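Local coordinates for protein VP2 (Primate bocaparvovirus 1, PDB 7L0Y) that self-assembles into the T=1 icosahedral capsid of human bocavirus 1, a shell about 26 nm across built from 60 capsid protein chains, at residues 31-36 with 456-461; 78-83 with 390-395; 87-92 with 507-512; 336-341 with 500-505. All coordinates share one frame; numbering follows the deposited sequence.

Interaction 1: 31-36 with 456-461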
loop_
_atom_site.group_PDB
_atom_site.type_symbol
_atom_site.label_atom_id
_atom_site.label_comp_id
_atom_site.label_asym_id
_atom_site.label_seq_id
_atom_site.Cartn_x
_atom_site.Cartn_y
_atom_site.Cartn_z
ATOM N N VAL A 31 -0.080 26.433 84.629
ATOM C CA VAL A 31 0.331 27.706 85.191
ATOM C C VAL A 31 1.807 27.865 84.889
ATOM O O VAL A 31 2.596 26.951 85.135
ATOM C CB VAL A 31 0.061 27.787 86.704
ATOM C CG1 VAL A 31 0.632 29.059 87.275
ATOM C CG2 VAL A 31 -1.420 27.727 86.968
ATOM N N VAL A 32 2.174 29.001 84.319
ATOM C CA VAL A 32 3.564 29.313 84.035
ATOM C C VAL A 32 3.991 30.420 84.977
ATOM O O VAL A 32 3.346 31.466 85.037
ATOM C CB VAL A 32 3.768 29.729 82.571
ATOM C CG1 VAL A 32 5.198 30.137 82.354
ATOM C CG2 VAL A 32 3.404 28.595 81.661
ATOM N N THR A 33 5.058 30.183 85.723
ATOM C CA THR A 33 5.649 31.199 86.575
ATOM C C THR A 33 6.986 31.610 85.988
ATOM O O THR A 33 7.753 30.765 85.528
ATOM C CB THR A 33 5.816 30.702 88.015
ATOM O OG1 THR A 33 6.593 29.502 88.033
ATOM C CG2 THR A 33 4.468 30.449 88.661
ATOM N N LYS A 34 7.247 32.911 85.983
ATOM C CA LYS A 34 8.498 33.472 85.505
ATOM C C LYS A 34 9.068 34.354 86.597
ATOM O O LYS A 34 8.356 35.188 87.153
ATOM C CB LYS A 34 8.291 34.289 84.236
ATOM C CG LYS A 34 7.828 33.490 83.062
ATOM C CD LYS A 34 7.684 34.367 81.848
ATOM C CE LYS A 34 6.641 35.445 82.050
ATOM N NZ LYS A 34 5.268 34.898 82.247
ATOM N N ASN A 35 10.339 34.167 86.908
ATOM C CA ASN A 35 10.992 34.927 87.957
ATOM C C ASN A 35 12.408 35.260 87.541
ATOM O O ASN A 35 13.132 34.396 87.060
ATOM C CB ASN A 35 11.028 34.151 89.268
ATOM C CG ASN A 35 9.711 34.139 89.974
ATOM O OD1 ASN A 35 9.362 35.094 90.650
ATOM N ND2 ASN A 35 8.961 33.061 89.817
ATOM N N THR A 36 12.802 36.505 87.735
ATOM C CA THR A 36 14.176 36.915 87.534
ATOM C C THR A 36 14.665 37.527 88.830
ATOM O O THR A 36 13.927 38.260 89.487
ATOM C CB THR A 36 14.325 37.931 86.403
ATOM O OG1 THR A 36 13.587 37.494 85.270
ATOM C CG2 THR A 36 15.758 38.009 85.979
ATOM N N ILE A 456 9.012 28.010 85.325
ATOM C CA ILE A 456 8.454 26.690 85.574
ATOM C C ILE A 456 7.081 26.616 84.935
ATOM O O ILE A 456 6.261 27.520 85.111
ATOM C CB ILE A 456 8.359 26.365 87.072
ATOM C CG1 ILE A 456 9.741 26.320 87.699
ATOM C CG2 ILE A 456 7.705 25.029 87.281
ATOM C CD1 ILE A 456 9.702 26.117 89.162
ATOM N N VAL A 457 6.835 25.550 84.191
ATOM C CA VAL A 457 5.492 25.206 83.753
ATOM C C VAL A 457 4.901 24.268 84.791
ATOM O O VAL A 457 5.495 23.243 85.128
ATOM C CB VAL A 457 5.502 24.562 82.363
ATOM C CG1 VAL A 457 4.105 24.155 81.976
ATOM C CG2 VAL A 457 6.063 25.528 81.354
ATOM N N TRP A 458 3.746 24.630 85.320
ATOM C CA TRP A 458 3.073 23.845 86.339
ATOM C C TRP A 458 1.880 23.160 85.700
ATOM O O TRP A 458 1.005 23.828 85.149
ATOM C CB TRP A 458 2.623 24.737 87.488
ATOM C CG TRP A 458 3.741 25.370 88.219
ATOM C CD1 TRP A 458 4.344 26.543 87.918
ATOM C CD2 TRP A 458 4.363 24.891 89.408
ATOM N NE1 TRP A 458 5.326 26.814 88.825
ATOM C CE2 TRP A 458 5.353 25.814 89.757
ATOM C CE3 TRP A 458 4.177 23.771 90.209
ATOM C CZ2 TRP A 458 6.159 25.649 90.865
ATOM C CZ3 TRP A 458 4.970 23.612 91.302
ATOM C CH2 TRP A 458 5.952 24.540 91.623
ATOM N N GLU A 459 1.848 21.839 85.759
ATOM C CA GLU A 459 0.651 21.118 85.362
ATOM C C GLU A 459 -0.363 21.210 86.489
ATOM O O GLU A 459 -0.067 20.864 87.632
ATOM C CB GLU A 459 0.973 19.665 85.039
ATOM C CG GLU A 459 -0.202 18.900 84.499
ATOM C CD GLU A 459 0.145 17.468 84.166
ATOM O OE1 GLU A 459 1.315 17.082 84.356
ATOM O OE2 GLU A 459 -0.754 16.720 83.730
ATOM N N VAL A 460 -1.552 21.694 86.176
ATOM C CA VAL A 460 -2.505 22.054 87.211
ATOM C C VAL A 460 -3.866 21.521 86.800
ATOM O O VAL A 460 -4.120 21.262 85.622
ATOM C CB VAL A 460 -2.517 23.586 87.423
ATOM C CG1 VAL A 460 -3.345 24.289 86.366
ATOM C CG2 VAL A 460 -2.884 23.946 88.829
ATOM N N GLU A 461 -4.738 21.310 87.772
ATOM C CA GLU A 461 -6.024 20.736 87.418
ATOM C C GLU A 461 -7.085 21.306 88.341
ATOM O O GLU A 461 -6.872 21.383 89.551
ATOM C CB GLU A 461 -5.929 19.207 87.481
ATOM C CG GLU A 461 -7.035 18.465 86.803
ATOM C CD GLU A 461 -8.109 18.037 87.737
ATOM O OE1 GLU A 461 -7.785 17.773 88.905
ATOM O OE2 GLU A 461 -9.273 17.956 87.306
#
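Trp458 points its indole N-H at the hydroxyl of Thr33: NE1 lies 3.1 Å from Thr33 OG1, which sits almost exactly in the ring plane. Thr33 chi1 of 56° puts OG1 between its own backbone N and carbonyl carbon, facing the indole edge, while its methyl CG2 lies alongside. Ile456 CG2 lies over the rim of one face of the same ring. Next to this group, Val31 CG2 meets Val460 CG1 at 4.0 Å. Val32 and Val457 point to the opposite face of the sheet from Thr33 and Trp458 and touch through their CG2 methyls, 4.1 Å apart.

Behind these side chains is regular antiparallel pairing. Val31 with Trp458 and Thr33 with Ile456 are hydrogen-bonded pairs, including Thr33 N to Ile456 O at 3.0 Å, and Val32 with Val457 is the non-hydrogen-bonded pair between them. The indole bond thus ties residues of two successive hydrogen-bonded pairs on one face.

The contact belongs to the jelly-roll core of the parvovirus capsid protein. Strand 446-462 runs between strand 30-42 and strand 95-118, where Arg99 makes a salt bridge to Glu459, and Phe83 and helix 79-82 pack over the Thr33, Ile456 and Trp458 face.

Interaction 2: 78-83 with 390-395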
loop_
_atom_site.group_PDB
_atom_site.type_symbol
_atom_site.label_atom_id
_atom_site.label_comp_id
_atom_site.label_asym_id
_atom_site.label_seq_id
_atom_site.Cartn_x
_atom_site.Cartn_y
_atom_site.Cartn_z
ATOM N N GLN A 78 11.665 26.166 97.127
ATOM C CA GLN A 78 10.649 26.760 97.979
ATOM C C GLN A 78 9.557 27.291 97.065
ATOM O O GLN A 78 9.828 27.622 95.914
ATOM C CB GLN A 78 11.225 27.877 98.855
ATOM C CG GLN A 78 10.261 28.450 99.849
ATOM C CD GLN A 78 10.925 29.342 100.849
ATOM O OE1 GLN A 78 12.142 29.365 100.955
ATOM N NE2 GLN A 78 10.131 30.118 101.570
ATOM N N TYR A 79 8.339 27.419 97.588
ATOM C CA TYR A 79 7.245 27.892 96.749
ATOM C C TYR A 79 7.221 29.410 96.658
ATOM O O TYR A 79 6.880 29.964 95.611
ATOM C CB TYR A 79 5.906 27.348 97.245
ATOM C CG TYR A 79 5.724 25.875 96.998
ATOM C CD1 TYR A 79 5.315 25.409 95.764
ATOM C CD2 TYR A 79 5.935 24.951 98.001
ATOM C CE1 TYR A 79 5.139 24.076 95.534
ATOM C CE2 TYR A 79 5.763 23.619 97.777
ATOM C CZ TYR A 79 5.365 23.186 96.544
ATOM O OH TYR A 79 5.191 21.850 96.323
ATOM N N SER A 80 7.555 30.099 97.750
ATOM C CA SER A 80 7.611 31.556 97.718
ATOM C C SER A 80 8.556 32.050 96.643
ATOM O O SER A 80 8.393 33.160 96.129
ATOM C CB SER A 80 8.039 32.094 99.074
ATOM O OG SER A 80 7.056 31.835 100.047
ATOM N N CYS A 81 9.560 31.246 96.313
ATOM C CA CYS A 81 10.403 31.509 95.161
ATOM C C CYS A 81 9.574 31.747 93.907
ATOM O O CYS A 81 9.776 32.737 93.200
ATOM C CB CYS A 81 11.351 30.324 94.978
ATOM S SG CYS A 81 12.437 30.359 93.563
ATOM N N HIS A 82 8.655 30.839 93.608
ATOM C CA HIS A 82 8.006 30.790 92.311
ATOM C C HIS A 82 6.641 31.456 92.245
ATOM O O HIS A 82 6.129 31.650 91.143
ATOM C CB HIS A 82 7.883 29.331 91.893
ATOM C CG HIS A 82 9.181 28.602 91.960
ATOM N ND1 HIS A 82 10.208 28.836 91.078
ATOM C CD2 HIS A 82 9.644 27.692 92.845
ATOM C CE1 HIS A 82 11.238 28.074 91.394
ATOM N NE2 HIS A 82 10.919 27.368 92.461
ATOM N N PHE A 83 6.037 31.814 93.363
ATOM C CA PHE A 83 4.677 32.326 93.369
ATOM C C PHE A 83 4.603 33.582 94.212
ATOM O O PHE A 83 5.088 33.606 95.343
ATOM C CB PHE A 83 3.676 31.302 93.918
ATOM C CG PHE A 83 3.496 30.097 93.057
ATOM C CD1 PHE A 83 2.625 30.117 91.995
ATOM C CD2 PHE A 83 4.186 28.935 93.319
ATOM C CE1 PHE A 83 2.464 29.004 91.207
ATOM C CE2 PHE A 83 4.023 27.829 92.534
ATOM C CZ PHE A 83 3.164 27.862 91.479
ATOM N N ILE A 390 1.012 22.131 102.776
ATOM C CA ILE A 390 2.177 22.953 102.497
ATOM C C ILE A 390 1.734 24.374 102.215
ATOM O O ILE A 390 0.718 24.616 101.560
ATOM C CB ILE A 390 3.024 22.370 101.347
ATOM C CG1 ILE A 390 2.202 22.163 100.075
ATOM C CG2 ILE A 390 3.692 21.098 101.788
ATOM C CD1 ILE A 390 2.433 23.190 99.024
ATOM N N THR A 391 2.485 25.317 102.756
ATOM C CA THR A 391 2.271 26.727 102.514
ATOM C C THR A 391 3.207 27.200 101.415
ATOM O O THR A 391 4.004 26.446 100.862
ATOM C CB THR A 391 2.491 27.541 103.787
ATOM O OG1 THR A 391 3.832 27.359 104.246
ATOM C CG2 THR A 391 1.537 27.107 104.865
ATOM N N ARG A 392 3.102 28.485 101.111
ATOM C CA ARG A 392 3.977 29.098 100.126
ATOM C C ARG A 392 5.414 29.163 100.635
ATOM O O ARG A 392 6.358 29.307 99.853
ATOM C CB ARG A 392 3.415 30.473 99.796
ATOM C CG ARG A 392 4.169 31.277 98.817
ATOM C CD ARG A 392 3.457 32.577 98.571
ATOM N NE ARG A 392 4.301 33.488 97.826
ATOM C CZ ARG A 392 5.112 34.363 98.399
ATOM N NH1 ARG A 392 5.159 34.455 99.714
ATOM N NH2 ARG A 392 5.858 35.155 97.660
ATOM N N GLU A 393 5.602 29.027 101.944
ATOM C CA GLU A 393 6.932 29.106 102.530
ATOM C C GLU A 393 7.572 27.744 102.745
ATOM O O GLU A 393 8.643 27.670 103.349
ATOM C CB GLU A 393 6.863 29.886 103.840
ATOM C CG GLU A 393 6.588 31.354 103.615
ATOM C CD GLU A 393 5.129 31.634 103.334
ATOM O OE1 GLU A 393 4.337 30.669 103.345
ATOM O OE2 GLU A 393 4.778 32.804 103.066
ATOM N N ASN A 394 6.942 26.673 102.286
ATOM C CA ASN A 394 7.516 25.351 102.440
ATOM C C ASN A 394 8.505 25.051 101.318
ATOM O O ASN A 394 8.408 25.605 100.220
ATOM C CB ASN A 394 6.412 24.301 102.451
ATOM C CG ASN A 394 5.568 24.371 103.688
ATOM O OD1 ASN A 394 4.380 24.603 103.622
ATOM N ND2 ASN A 394 6.170 24.119 104.823
ATOM N N PRO A 395 9.484 24.196 101.582
ATOM C CA PRO A 395 10.292 23.634 100.498
ATOM C C PRO A 395 9.451 22.770 99.580
ATOM O O PRO A 395 8.485 22.134 100.000
ATOM C CB PRO A 395 11.326 22.787 101.241
ATOM C CG PRO A 395 11.397 23.394 102.579
ATOM C CD PRO A 395 10.037 23.875 102.903
#
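Phe83 O is held by two nitrogens of one guanidinium: Arg392 NE stands 2.6 Å from Phe83 O, and Arg392 NH2 reaches the same oxygen at 2.9 Å. The grip is side-on, with the carbonyl oxygen close to the guanidinium plane. NH2 approaches in the plane of the carbonyl, whereas NE comes from about 40° above it. Arg392 gets there by running straight out, CG anti to the backbone N (chi1 179°) and the chain extended as far as NE. Asp156 forms a salt bridge with NH2, which probably fixes the rotation of the group further.

Ser80 sits over one face of that guanidinium, but its OG bonds instead to Arg392 O, at 2.6 Å and from well above the carbonyl plane. Ser80 N adds a weak bond to the same oxygen.

The carbonyl belongs to a type I beta turn, Thr391 to Asn394, in the long insertion between strands 215-232 and 424-429 that parvovirus capsid proteins carry on their jelly roll. The turn docks on the start of the short, weakly bonded helix 79-82: Tyr79 N donates to Asn394 O at 3.2 Å.

Ahead of the turn in sequence, Ile390 CD1 lies 3.6 Å from Tyr79 CE2, the two side chains crossing at about a right angle. Gln78 CG rests 3.4 Å from Asn394 O. Two neighbouring subunits reach the turn: Arg247 of one donates to Glu393 O, and Trp468 of another packs on Arg392.

Interaction 3: 87-92 with 507-512; sequences DWQRLT and QCMPVK
Trp88 leaves its helix with CG anti to the backbone N (chi1 -180°), carrying the indole toward Met509, whose side chain sets out beside its own backbone N and runs extended through chi2. The two side chains slide past each other in opposite directions. The central bond is indole to backbone: Trp88 NE1 donates to Met509 O at 2.7 Å with an N-H...O angle of 169°, and the oxygen lies close to the ring plane. Met509 CB then packs 3.6 Å from Trp88 CD1. Chi1 and the extended chi2 carry SD to the edge of the pyrrole ring, 5.3 Å from its centroid, in a Met-aromatic contact, and the bend at chi3 (-76°) turns CE back to Trp88 CD1. SD also rests on the helix itself, 3.6 Å from Gln89 CB. Pro470 of a neighbouring subunit packs on both Gln89 and Met509.

Thr92, one turn on from Trp88, adds a second point of contact. Its OG1 bonds back to Trp88 O, reaching that oxygen from the opposite face of the carbonyl plane to Thr92 N. With OG1 so held, the methyl CG2 lies over the rim of one indole face and meets Val511 CG1 at 3.7 Å. Val511 CG1 also comes near Trp88 CZ2, so one methyl bridges the helix surface and the indole.

Arg392 packs on the same indole, and Val511 bonds through its backbone to Ile390. Helix 85-94 probably corresponds to the conserved helix alpha-A that flanks the jelly roll in parvovirus capsid proteins; it leads straight into strand 95-118, and its Leu91 touches Val460 of strand 446-462.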
loop_
_atom_site.group_PDB
_atom_site.type_symbol
_atom_site.label_atom_id
_atom_site.label_comp_id
_atom_site.label_asym_id
_atom_site.label_seq_id
_atom_site.Cartn_x
_atom_site.Cartn_y
_atom_site.Cartn_z
ATOM N N ASP A 87 -0.514 34.985 93.344
ATOM C CA ASP A 87 -0.554 33.805 92.500
ATOM C C ASP A 87 -0.718 32.544 93.326
ATOM O O ASP A 87 -1.374 31.594 92.894
ATOM C CB ASP A 87 0.709 33.746 91.657
ATOM C CG ASP A 87 0.759 34.845 90.623
ATOM O OD1 ASP A 87 -0.295 35.451 90.338
ATOM O OD2 ASP A 87 1.853 35.109 90.086
ATOM N N TRP A 88 -0.130 32.518 94.517
ATOM C CA TRP A 88 -0.307 31.374 95.394
ATOM C C TRP A 88 -1.746 31.265 95.866
ATOM O O TRP A 88 -2.307 30.167 95.920
ATOM C CB TRP A 88 0.636 31.484 96.584
ATOM C CG TRP A 88 0.514 30.346 97.513
ATOM C CD1 TRP A 88 -0.151 30.323 98.685
ATOM C CD2 TRP A 88 1.079 29.051 97.345
ATOM N NE1 TRP A 88 -0.044 29.098 99.265
ATOM C CE2 TRP A 88 0.712 28.294 98.459
ATOM C CE3 TRP A 88 1.869 28.460 96.361
ATOM C CZ2 TRP A 88 1.101 26.976 98.620
ATOM C CZ3 TRP A 88 2.253 27.157 96.523
ATOM C CH2 TRP A 88 1.872 26.427 97.643
ATOM N N GLN A 89 -2.348 32.393 96.232
ATOM C CA GLN A 89 -3.761 32.414 96.582
ATOM C C GLN A 89 -4.603 31.841 95.460
ATOM O O GLN A 89 -5.492 31.022 95.690
ATOM C CB GLN A 89 -4.209 33.841 96.857
ATOM C CG GLN A 89 -5.560 33.961 97.525
ATOM C CD GLN A 89 -6.079 35.367 97.473
ATOM O OE1 GLN A 89 -5.520 36.202 96.778
ATOM N NE2 GLN A 89 -7.115 35.654 98.236
ATOM N N ARG A 90 -4.338 32.271 94.238
ATOM C CA ARG A 90 -5.131 31.812 93.114
ATOM C C ARG A 90 -4.923 30.329 92.873
ATOM O O ARG A 90 -5.857 29.616 92.501
ATOM C CB ARG A 90 -4.769 32.615 91.876
ATOM C CG ARG A 90 -5.694 32.386 90.741
ATOM C CD ARG A 90 -5.361 33.317 89.644
ATOM N NE ARG A 90 -6.419 33.354 88.660
ATOM C CZ ARG A 90 -6.486 34.251 87.695
ATOM N NH1 ARG A 90 -5.538 35.165 87.591
ATOM N NH2 ARG A 90 -7.500 34.239 86.846
ATOM N N LEU A 91 -3.703 29.850 93.085
ATOM C CA LEU A 91 -3.420 28.435 92.917
ATOM C C LEU A 91 -4.184 27.599 93.931
ATOM O O LEU A 91 -4.805 26.595 93.579
ATOM C CB LEU A 91 -1.923 28.201 93.054
ATOM C CG LEU A 91 -1.405 26.784 92.869
ATOM C CD1 LEU A 91 -1.530 26.386 91.425
ATOM C CD2 LEU A 91 0.010 26.686 93.361
ATOM N N THR A 92 -4.151 27.996 95.197
ATOM C CA THR A 92 -4.772 27.197 96.239
ATOM C C THR A 92 -6.275 27.390 96.317
ATOM O O THR A 92 -6.961 26.547 96.895
ATOM C CB THR A 92 -4.138 27.509 97.596
ATOM O OG1 THR A 92 -4.255 28.905 97.874
ATOM C CG2 THR A 92 -2.683 27.122 97.601
ATOM N N GLN A 507 -2.033 32.950 107.131
ATOM C CA GLN A 507 -1.614 33.996 106.210
ATOM C C GLN A 507 -0.639 33.458 105.179
ATOM O O GLN A 507 -0.482 34.046 104.104
ATOM C CB GLN A 507 -0.998 35.152 106.982
ATOM C CG GLN A 507 -1.980 35.852 107.872
ATOM C CD GLN A 507 -1.335 36.901 108.726
ATOM O OE1 GLN A 507 -0.133 36.874 108.956
ATOM N NE2 GLN A 507 -2.135 37.817 109.227
ATOM N N CYS A 508 0.016 32.343 105.482
ATOM C CA CYS A 508 0.842 31.661 104.505
ATOM C C CYS A 508 0.024 30.862 103.506
ATOM O O CYS A 508 0.595 30.349 102.540
ATOM C CB CYS A 508 1.834 30.755 105.218
ATOM S SG CYS A 508 3.041 31.629 106.212
ATOM N N MET A 509 -1.287 30.758 103.709
ATOM C CA MET A 509 -2.222 30.130 102.790
ATOM C C MET A 509 -1.850 28.679 102.525
ATOM O O MET A 509 -1.407 28.339 101.423
ATOM C CB MET A 509 -2.275 30.920 101.489
ATOM C CG MET A 509 -2.840 32.300 101.652
ATOM S SD MET A 509 -2.767 33.248 100.134
ATOM C CE MET A 509 -1.029 33.678 100.104
ATOM N N PRO A 510 -2.013 27.795 103.504
ATOM C CA PRO A 510 -1.709 26.383 103.278
ATOM C C PRO A 510 -2.698 25.746 102.318
ATOM O O PRO A 510 -3.755 26.293 102.013
ATOM C CB PRO A 510 -1.820 25.777 104.676
ATOM C CG PRO A 510 -2.762 26.661 105.369
ATOM C CD PRO A 510 -2.510 28.032 104.866
ATOM N N VAL A 511 -2.328 24.573 101.821
ATOM C CA VAL A 511 -3.217 23.818 100.954
ATOM C C VAL A 511 -4.128 22.947 101.806
ATOM O O VAL A 511 -4.021 22.931 103.036
ATOM C CB VAL A 511 -2.431 22.966 99.943
ATOM C CG1 VAL A 511 -1.645 23.852 99.008
ATOM C CG2 VAL A 511 -1.513 21.998 100.663
ATOM N N LYS A 512 -5.043 22.239 101.151
ATOM C CA LYS A 512 -5.920 21.251 101.775
ATOM C C LYS A 512 -6.809 21.852 102.854
ATOM O O LYS A 512 -7.333 21.135 103.706
ATOM C CB LYS A 512 -5.101 20.113 102.369
ATOM C CG LYS A 512 -4.290 19.392 101.362
ATOM C CD LYS A 512 -3.416 18.390 102.037
ATOM C CE LYS A 512 -2.598 17.670 101.016
ATOM N NZ LYS A 512 -1.739 16.676 101.650
#

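Interaction 4: 336-341 with 500-505; sequences WYQTPE and IQPTSY
Gln338 and Gln501 carry the aliphatic part of this contact, lying against each other at the beginnings of their side chains. Gln338 CB is 3.6 Å from Gln501 CG and 3.7 Å from Gln501 CB. Both glutamines have CG beside the backbone N, and matching bends at chi2 (-64° in Gln338, -59° in Gln501), with like chi3 values, leave the two amide planes nearly parallel, 4° apart. Pro502 packs against the end of Gln338, its CG 3.8 Å from Gln338 CD, the side chains crossing at about a right angle. Thr339 adds its OG1 beside Gln501 CG at 3.7 Å.

The aromatic contact comes at the other end. Trp336 CH2, the far corner of the indole, touches Tyr505 CD1 at 3.9 Å. That corner lies in the plane of the tyrosine ring, at its edge, so the rings meet corner to edge without stacking.

Chain direction is opposed in the two segments, but Gln338 CA and Gln501 CA stay 6.5 Å apart, so side chains do the joining. Segment 336-341 lies in the long insertion between strands 215-232 and 424-429, where strand 335-337 pairs with strand 348-350; 500-505 belongs to the C-terminal stretch after strand 446-462. Arg264 of a neighbouring subunit donates a hydrogen bond to Thr339 O.

With carbon against carbon making up most of the sound contacts, the fit probably rests mainly on shape: bent glutamine stems and a proline ring in the middle, a tryptophan corner at one end.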
loop_
_atom_site.group_PDB
_atom_site.type_symbol
_atom_site.label_atom_id
_atom_site.label_comp_id
_atom_site.label_asym_id
_atom_site.label_seq_id
_atom_site.Cartn_x
_atom_site.Cartn_y
_atom_site.Cartn_z
ATOM N N TRP A 336 8.881 27.664 111.950
ATOM C CA TRP A 336 10.021 28.280 111.290
ATOM C C TRP A 336 9.959 29.780 111.516
ATOM O O TRP A 336 9.011 30.298 112.100
ATOM C CB TRP A 336 10.044 27.948 109.799
ATOM C CG TRP A 336 8.854 28.441 109.063
ATOM C CD1 TRP A 336 8.743 29.609 108.386
ATOM C CD2 TRP A 336 7.591 27.786 108.942
ATOM N NE1 TRP A 336 7.496 29.725 107.843
ATOM C CE2 TRP A 336 6.767 28.615 108.169
ATOM C CE3 TRP A 336 7.082 26.574 109.406
ATOM C CZ2 TRP A 336 5.464 28.273 107.848
ATOM C CZ3 TRP A 336 5.794 26.240 109.095
ATOM C CH2 TRP A 336 4.996 27.082 108.322
ATOM N N TYR A 337 10.985 30.472 111.037
ATOM C CA TYR A 337 10.998 31.925 110.999
ATOM C C TYR A 337 10.816 32.391 109.565
ATOM O O TYR A 337 11.320 31.755 108.635
ATOM C CB TYR A 337 12.292 32.507 111.568
ATOM C CG TYR A 337 12.491 32.268 113.037
ATOM C CD1 TYR A 337 11.733 32.950 113.967
ATOM C CD2 TYR A 337 13.486 31.426 113.498
ATOM C CE1 TYR A 337 11.909 32.753 115.302
ATOM C CE2 TYR A 337 13.685 31.237 114.841
ATOM C CZ TYR A 337 12.889 31.901 115.739
ATOM O OH TYR A 337 13.066 31.716 117.084
ATOM N N GLN A 338 10.089 33.493 109.392
ATOM C CA GLN A 338 9.978 34.112 108.080
ATOM C C GLN A 338 11.248 34.820 107.658
ATOM O O GLN A 338 11.490 34.968 106.459
ATOM C CB GLN A 338 8.820 35.105 108.058
ATOM C CG GLN A 338 7.469 34.462 107.946
ATOM C CD GLN A 338 7.316 33.732 106.640
ATOM O OE1 GLN A 338 7.756 34.209 105.599
ATOM N NE2 GLN A 338 6.702 32.565 106.683
ATOM N N THR A 339 12.058 35.254 108.607
ATOM C CA THR A 339 13.200 36.104 108.337
ATOM C C THR A 339 14.434 35.507 108.991
ATOM O O THR A 339 14.349 34.937 110.080
ATOM C CB THR A 339 12.935 37.525 108.871
ATOM O OG1 THR A 339 11.818 38.091 108.175
ATOM C CG2 THR A 339 14.125 38.436 108.695
ATOM N N PRO A 340 15.590 35.595 108.332
ATOM C CA PRO A 340 16.834 35.184 108.995
ATOM C C PRO A 340 17.145 35.995 110.235
ATOM O O PRO A 340 18.010 35.600 111.025
ATOM C CB PRO A 340 17.887 35.372 107.898
ATOM C CG PRO A 340 17.281 36.334 106.950
ATOM C CD PRO A 340 15.828 36.011 106.941
ATOM N N GLU A 341 16.474 37.123 110.424
ATOM C CA GLU A 341 16.614 37.927 111.627
ATOM C C GLU A 341 15.610 37.558 112.707
ATOM O O GLU A 341 15.584 38.214 113.752
ATOM C CB GLU A 341 16.482 39.409 111.272
ATOM C CG GLU A 341 17.609 39.914 110.395
ATOM C CD GLU A 341 17.413 41.350 109.966
ATOM O OE1 GLU A 341 16.305 41.884 110.173
ATOM O OE2 GLU A 341 18.369 41.947 109.426
ATOM N N ILE A 500 6.563 43.216 104.988
ATOM C CA ILE A 500 5.858 42.674 106.139
ATOM C C ILE A 500 5.694 41.179 105.908
ATOM O O ILE A 500 5.385 40.744 104.797
ATOM C CB ILE A 500 4.506 43.376 106.337
ATOM C CG1 ILE A 500 4.690 44.894 106.334
ATOM C CG2 ILE A 500 3.831 42.917 107.605
ATOM C CD1 ILE A 500 5.670 45.397 107.342
ATOM N N GLN A 501 6.003 40.387 106.914
ATOM C CA GLN A 501 5.851 38.955 106.777
ATOM C C GLN A 501 4.499 38.500 107.307
ATOM O O GLN A 501 3.884 39.178 108.128
ATOM C CB GLN A 501 6.974 38.242 107.510
ATOM C CG GLN A 501 8.339 38.541 106.952
ATOM C CD GLN A 501 8.469 38.167 105.496
ATOM O OE1 GLN A 501 7.965 37.140 105.059
ATOM N NE2 GLN A 501 9.146 39.008 104.734
ATOM N N PRO A 502 4.010 37.348 106.847
ATOM C CA PRO A 502 2.861 36.722 107.509
ATOM C C PRO A 502 3.216 36.336 108.935
ATOM O O PRO A 502 4.283 35.779 109.191
ATOM C CB PRO A 502 2.577 35.492 106.641
ATOM C CG PRO A 502 3.844 35.234 105.928
ATOM C CD PRO A 502 4.444 36.576 105.673
ATOM N N THR A 503 2.342 36.690 109.873
ATOM C CA THR A 503 2.607 36.368 111.269
ATOM C C THR A 503 1.926 35.074 111.690
ATOM O O THR A 503 2.196 34.553 112.776
ATOM C CB THR A 503 2.173 37.522 112.169
ATOM O OG1 THR A 503 0.788 37.810 111.954
ATOM C CG2 THR A 503 2.988 38.748 111.872
ATOM N N SER A 504 1.055 34.530 110.853
ATOM C CA SER A 504 0.341 33.317 111.202
ATOM C C SER A 504 0.435 32.309 110.073
ATOM O O SER A 504 0.830 32.625 108.950
ATOM C CB SER A 504 -1.133 33.588 111.525
ATOM O OG SER A 504 -1.853 34.002 110.384
ATOM N N TYR A 505 0.057 31.078 110.405
ATOM C CA TYR A 505 0.145 29.979 109.457
ATOM C C TYR A 505 -0.889 30.117 108.350
ATOM O O TYR A 505 -0.635 29.737 107.203
ATOM C CB TYR A 505 -0.021 28.663 110.212
ATOM C CG TYR A 505 -0.054 27.434 109.356
ATOM C CD1 TYR A 505 1.099 26.940 108.784
ATOM C CD2 TYR A 505 -1.232 26.752 109.147
ATOM C CE1 TYR A 505 1.076 25.817 108.017
ATOM C CE2 TYR A 505 -1.266 25.627 108.381
ATOM C CZ TYR A 505 -0.109 25.160 107.816
ATOM O OH TYR A 505 -0.138 24.026 107.042
#

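Overall arrangement
The jelly-roll strands in interaction 1 and the buried helix-to-loop contacts of interactions 2 and 3 make up the core of this set, whereas interaction 4 is only partly buried. Chemistry changes along the way: regular strand pairing in interaction 1, side-chain grips on backbone carbonyls in 2 and 3, mainly apolar side-chain packing in 4. Helices 79-82 and 85-94 follow each other in the chain and receive interactions 2 and 3, whose centres are 10 Å apart. The Phe83 ring meets the Trp458 ring at an oblique angle, joining 1 and 2, and Glu393 and Thr391 carry 2 over to 4. Interactions 1 and 4 do not touch, their nearest atoms being about 15 Å apart.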